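Local coordinates for tail fiber protein (Pseudomonas aeruginosa, PDB 6CL6) that forms the C-terminal part of the trimeric fiber with which an R2 pyocin, a contractile injection particle, probably binds receptors on its target cells, at residues Phe126-Asn139 with Trp148-Asn162. Numbering follows the deposited sequence.
With EDO (1,2-ethanediol), chain K.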
# COMPACT_ATOMS: atom_id res chain seq x y z
N PHE A 126 -28.79 33.37 -13.03
CA PHE A 126 -27.37 33.17 -12.74
C PHE A 126 -26.58 34.09 -13.67
O PHE A 126 -26.65 33.94 -14.90
CB PHE A 126 -26.98 31.71 -12.94
CG PHE A 126 -27.34 30.83 -11.79
CD1 PHE A 126 -28.59 30.28 -11.69
CD2 PHE A 126 -26.42 30.57 -10.79
CE1 PHE A 126 -28.93 29.48 -10.61
CE2 PHE A 126 -26.76 29.79 -9.72
CZ PHE A 126 -28.02 29.24 -9.64
N THR A 127 -25.84 35.02 -13.10
CA THR A 127 -25.26 36.10 -13.88
C THR A 127 -23.79 35.85 -14.16
O THR A 127 -23.13 35.08 -13.46
CB THR A 127 -25.44 37.45 -13.17
OG1 THR A 127 -25.01 37.38 -11.81
CG2 THR A 127 -26.91 37.89 -13.19
N LYS A 128 -23.28 36.51 -15.21
CA LYS A 128 -21.89 36.33 -15.56
C LYS A 128 -20.94 37.05 -14.61
O LYS A 128 -19.77 36.63 -14.47
CB LYS A 128 -21.69 36.77 -17.01
CG LYS A 128 -22.07 35.63 -17.97
CD LYS A 128 -21.90 36.00 -19.42
CE LYS A 128 -22.07 34.76 -20.29
NZ LYS A 128 -21.93 35.10 -21.72
N GLU A 129 -21.42 38.08 -13.92
CA GLU A 129 -20.74 38.63 -12.77
C GLU A 129 -21.28 37.95 -11.51
O GLU A 129 -22.46 37.63 -11.44
CB GLU A 129 -20.93 40.14 -12.67
CG GLU A 129 -20.23 40.89 -13.81
CD GLU A 129 -20.35 42.40 -13.64
OE1 GLU A 129 -21.41 42.87 -13.16
OE2 GLU A 129 -19.39 43.12 -13.98
N ALA A 130 -20.39 37.70 -10.56
CA ALA A 130 -20.79 37.09 -9.30
C ALA A 130 -21.84 37.96 -8.61
O ALA A 130 -21.87 39.18 -8.77
CB ALA A 130 -19.60 36.91 -8.39
N ASP A 131 -22.71 37.31 -7.84
CA ASP A 131 -23.70 38.03 -7.06
C ASP A 131 -23.04 38.95 -6.08
O ASP A 131 -23.60 39.99 -5.75
CB ASP A 131 -24.62 37.06 -6.31
CG ASP A 131 -25.60 36.37 -7.22
OD1 ASP A 131 -25.23 35.32 -7.78
OD2 ASP A 131 -26.72 36.87 -7.40
N GLY A 132 -21.85 38.60 -5.59
CA GLY A 132 -21.18 39.42 -4.59
C GLY A 132 -19.88 38.81 -4.10
O GLY A 132 -19.59 37.63 -4.33
N GLU A 133 -19.10 39.65 -3.44
CA GLU A 133 -17.94 39.23 -2.68
C GLU A 133 -18.38 38.99 -1.24
O GLU A 133 -19.09 39.82 -0.67
CB GLU A 133 -16.85 40.29 -2.73
CG GLU A 133 -16.21 40.41 -4.08
CD GLU A 133 -15.15 39.35 -4.30
OE1 GLU A 133 -14.49 38.96 -3.31
OE2 GLU A 133 -14.99 38.91 -5.45
N LEU A 134 -17.99 37.86 -0.69
CA LEU A 134 -18.32 37.56 0.69
C LEU A 134 -17.36 38.29 1.62
O LEU A 134 -16.15 38.11 1.50
CB LEU A 134 -18.26 36.07 0.95
CG LEU A 134 -19.24 35.23 0.15
CD1 LEU A 134 -18.86 33.75 0.23
CD2 LEU A 134 -20.64 35.43 0.63
N PRO A 135 -17.86 39.08 2.56
CA PRO A 135 -16.99 39.71 3.57
C PRO A 135 -16.58 38.69 4.61
O PRO A 135 -16.83 37.49 4.45
CB PRO A 135 -17.89 40.79 4.16
CG PRO A 135 -19.25 40.22 4.08
CD PRO A 135 -19.28 39.45 2.77
N GLY A 136 -15.98 39.16 5.70
CA GLY A 136 -15.75 38.31 6.85
C GLY A 136 -17.03 38.02 7.60
O GLY A 136 -18.08 38.62 7.38
N GLY A 137 -16.95 37.06 8.51
CA GLY A 137 -18.06 36.79 9.42
C GLY A 137 -19.29 36.12 8.84
O GLY A 137 -20.31 36.03 9.55
N VAL A 138 -19.25 35.63 7.61
CA VAL A 138 -20.44 35.09 6.98
C VAL A 138 -20.65 33.65 7.43
O VAL A 138 -19.73 32.83 7.41
CB VAL A 138 -20.36 35.18 5.45
CG1 VAL A 138 -21.57 34.56 4.82
CG2 VAL A 138 -20.20 36.62 5.02
N ASN A 139 -21.88 33.35 7.82
CA ASN A 139 -22.32 31.97 8.05
C ASN A 139 -22.93 31.45 6.75
O ASN A 139 -23.98 31.95 6.29
CB ASN A 139 -23.33 31.94 9.19
CG ASN A 139 -23.70 30.53 9.59
OD1 ASN A 139 -23.49 29.54 8.85
ND2 ASN A 139 -24.24 30.42 10.79
N TRP A 148 -24.11 32.80 -7.19
CA TRP A 148 -22.75 32.42 -6.87
C TRP A 148 -22.03 33.63 -6.28
O TRP A 148 -22.25 34.77 -6.69
CB TRP A 148 -21.97 31.86 -8.06
CG TRP A 148 -21.86 32.71 -9.27
CD1 TRP A 148 -22.88 33.11 -10.08
CD2 TRP A 148 -20.67 33.23 -9.86
NE1 TRP A 148 -22.39 33.85 -11.12
CE2 TRP A 148 -21.03 33.94 -11.01
CE3 TRP A 148 -19.31 33.15 -9.51
CZ2 TRP A 148 -20.11 34.56 -11.82
CZ3 TRP A 148 -18.39 33.77 -10.31
CH2 TRP A 148 -18.81 34.49 -11.44
N TRP A 149 -21.13 33.34 -5.35
CA TRP A 149 -20.43 34.34 -4.56
C TRP A 149 -18.97 33.96 -4.42
O TRP A 149 -18.61 32.77 -4.39
CB TRP A 149 -21.07 34.49 -3.16
CG TRP A 149 -22.35 35.18 -3.13
CD1 TRP A 149 -22.58 36.48 -2.84
CD2 TRP A 149 -23.64 34.59 -3.38
NE1 TRP A 149 -23.92 36.75 -2.91
CE2 TRP A 149 -24.59 35.61 -3.26
CE3 TRP A 149 -24.08 33.32 -3.70
CZ2 TRP A 149 -25.97 35.38 -3.44
CZ3 TRP A 149 -25.42 33.09 -3.90
CH2 TRP A 149 -26.35 34.12 -3.78
N SER A 150 -18.13 34.98 -4.27
CA SER A 150 -16.69 34.80 -4.19
C SER A 150 -16.18 35.22 -2.83
O SER A 150 -16.45 36.33 -2.37
CB SER A 150 -15.97 35.64 -5.26
OG SER A 150 -14.59 35.41 -5.24
N GLN A 151 -15.40 34.34 -2.20
CA GLN A 151 -14.65 34.69 -1.00
C GLN A 151 -13.21 34.85 -1.44
O GLN A 151 -12.53 33.86 -1.76
CB GLN A 151 -14.79 33.63 0.09
CG GLN A 151 -13.92 33.89 1.33
CD GLN A 151 -14.18 35.27 1.94
OE1 GLN A 151 -13.45 36.23 1.70
NE2 GLN A 151 -15.25 35.37 2.73
N SER A 152 -12.75 36.08 -1.47
CA SER A 152 -11.41 36.40 -1.94
C SER A 152 -10.36 36.34 -0.85
O SER A 152 -9.18 36.53 -1.15
CB SER A 152 -11.44 37.76 -2.62
OG SER A 152 -12.34 37.73 -3.72
N PHE A 153 -10.74 36.07 0.39
CA PHE A 153 -9.81 36.15 1.50
C PHE A 153 -9.92 34.92 2.38
O PHE A 153 -10.95 34.67 2.99
CB PHE A 153 -10.07 37.42 2.34
CG PHE A 153 -9.81 38.69 1.60
CD1 PHE A 153 -10.82 39.27 0.85
CD2 PHE A 153 -8.55 39.30 1.65
CE1 PHE A 153 -10.60 40.45 0.16
CE2 PHE A 153 -8.31 40.47 0.96
CZ PHE A 153 -9.34 41.05 0.21
N THR A 154 -8.84 34.15 2.47
CA THR A 154 -8.82 33.01 3.37
C THR A 154 -9.13 33.43 4.81
O THR A 154 -9.84 32.72 5.51
CB THR A 154 -7.47 32.30 3.26
OG1 THR A 154 -7.45 31.57 2.02
CG2 THR A 154 -7.24 31.35 4.41
N ALA A 155 -8.63 34.59 5.25
CA ALA A 155 -8.89 35.04 6.60
C ALA A 155 -10.37 35.33 6.83
O ALA A 155 -10.83 35.29 7.98
CB ALA A 155 -8.06 36.28 6.94
N GLN A 156 -11.12 35.65 5.78
CA GLN A 156 -12.55 35.85 5.94
C GLN A 156 -13.33 34.53 5.91
O GLN A 156 -14.42 34.46 6.49
CB GLN A 156 -13.07 36.81 4.85
CG GLN A 156 -12.51 38.25 5.06
CD GLN A 156 -13.05 39.28 4.09
OE1 GLN A 156 -13.07 40.43 4.39
NE2 GLN A 156 -13.46 38.85 2.90
N ALA A 157 -12.79 33.49 5.28
CA ALA A 157 -13.33 32.16 5.54
C ALA A 157 -13.10 31.77 7.00
O ALA A 157 -13.99 31.21 7.66
CB ALA A 157 -12.71 31.14 4.60
N ALA A 158 -11.94 32.11 7.53
CA ALA A 158 -11.62 31.80 8.92
C ALA A 158 -12.56 32.47 9.90
O ALA A 158 -12.90 31.89 10.93
CB ALA A 158 -10.17 32.19 9.21
N SER A 159 -12.96 33.71 9.63
CA SER A 159 -13.84 34.44 10.53
C SER A 159 -15.33 34.15 10.31
O SER A 159 -16.17 34.61 11.08
CB SER A 159 -13.63 35.95 10.39
OG SER A 159 -14.06 36.39 9.11
N GLY A 160 -15.66 33.42 9.25
CA GLY A 160 -17.02 33.02 8.99
C GLY A 160 -17.33 31.68 9.61
O GLY A 160 -16.60 31.16 10.46
N ALA A 161 -18.47 31.12 9.20
CA ALA A 161 -18.97 29.88 9.76
C ALA A 161 -19.48 29.00 8.64
O ALA A 161 -19.97 29.49 7.62
CB ALA A 161 -20.07 30.11 10.78
N ASN A 162 -19.32 27.69 8.84
CA ASN A 162 -19.82 26.65 7.92
C ASN A 162 -19.18 26.69 6.54
O ASN A 162 -19.72 26.14 5.58
CB ASN A 162 -21.35 26.73 7.84
CG ASN A 162 -22.02 26.15 9.07
OD1 ASN A 162 -21.93 24.94 9.31
ND2 ASN A 162 -22.65 26.99 9.87
C1 EDO K . -6.64 34.26 -0.58
O1 EDO K . -6.61 34.56 0.83
C2 EDO K . -5.34 34.73 -1.20
O2 EDO K . -4.26 33.96 -0.62
O HOH W 1 -14.26 38.35 -0.53
O HOH W 2 -12.86 37.16 -6.24
O HOH W 3 -16.95 35.20 5.65
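The short, weakly bonded strand 132-133 runs parallel to strand 147-151, with Glu133 opposite Ser150: Ser150 N donates to Gly132 O, and Leu134 N to Ser150 O (2.7 Å). Just before this pairing Asp131 grips Trp148 twice, its N reaching Trp148 O while OD1 accepts from Trp148 N (2.8 Å) on the anti side of the carboxylate, tilted 30° out of its plane. Farther on, Ala161 N bonds to Val138 O beyond helix 154-159. Trp148 carries most of the packing at the start. With chi1 at 57°, its CG sits between backbone N and carbonyl carbon, which brings the indole against the 127-130 loop; NE1 meets Thr127 O (2.7 Å) in the ring plane, and the small Ala130 sets CB almost straight above the six-membered ring (CH-pi), 3.8 Å from its centroid. Trp149, on the face of the sheet opposite Ser150, takes Asp131 CB over its five-membered ring and packs its own CB against Leu134. Strand 132-133 is one of the two outermost strands, within this chain, of a six-stranded mixed sheet, one of the beta domains strung along the slender trimeric fiber. The subunit interface passes here: Asp131 OD2 pairs with Lys128 of the third subunit. On the face bearing Ser150, Glu133 bends at chi2 (-81°) to bring OE1 within 2.5 Å of Ser152 OG, and a water links OE2 to both serines. Gln151 uses both ends of its amide: NE2 donates to Pro135 O from above the carbonyl plane, while OE1 takes Gln156 NE2 and Phe153 N on its lone pairs. Gly137, whose positive phi suits glycine, gives its N to Ser159 OG (3.0 Å).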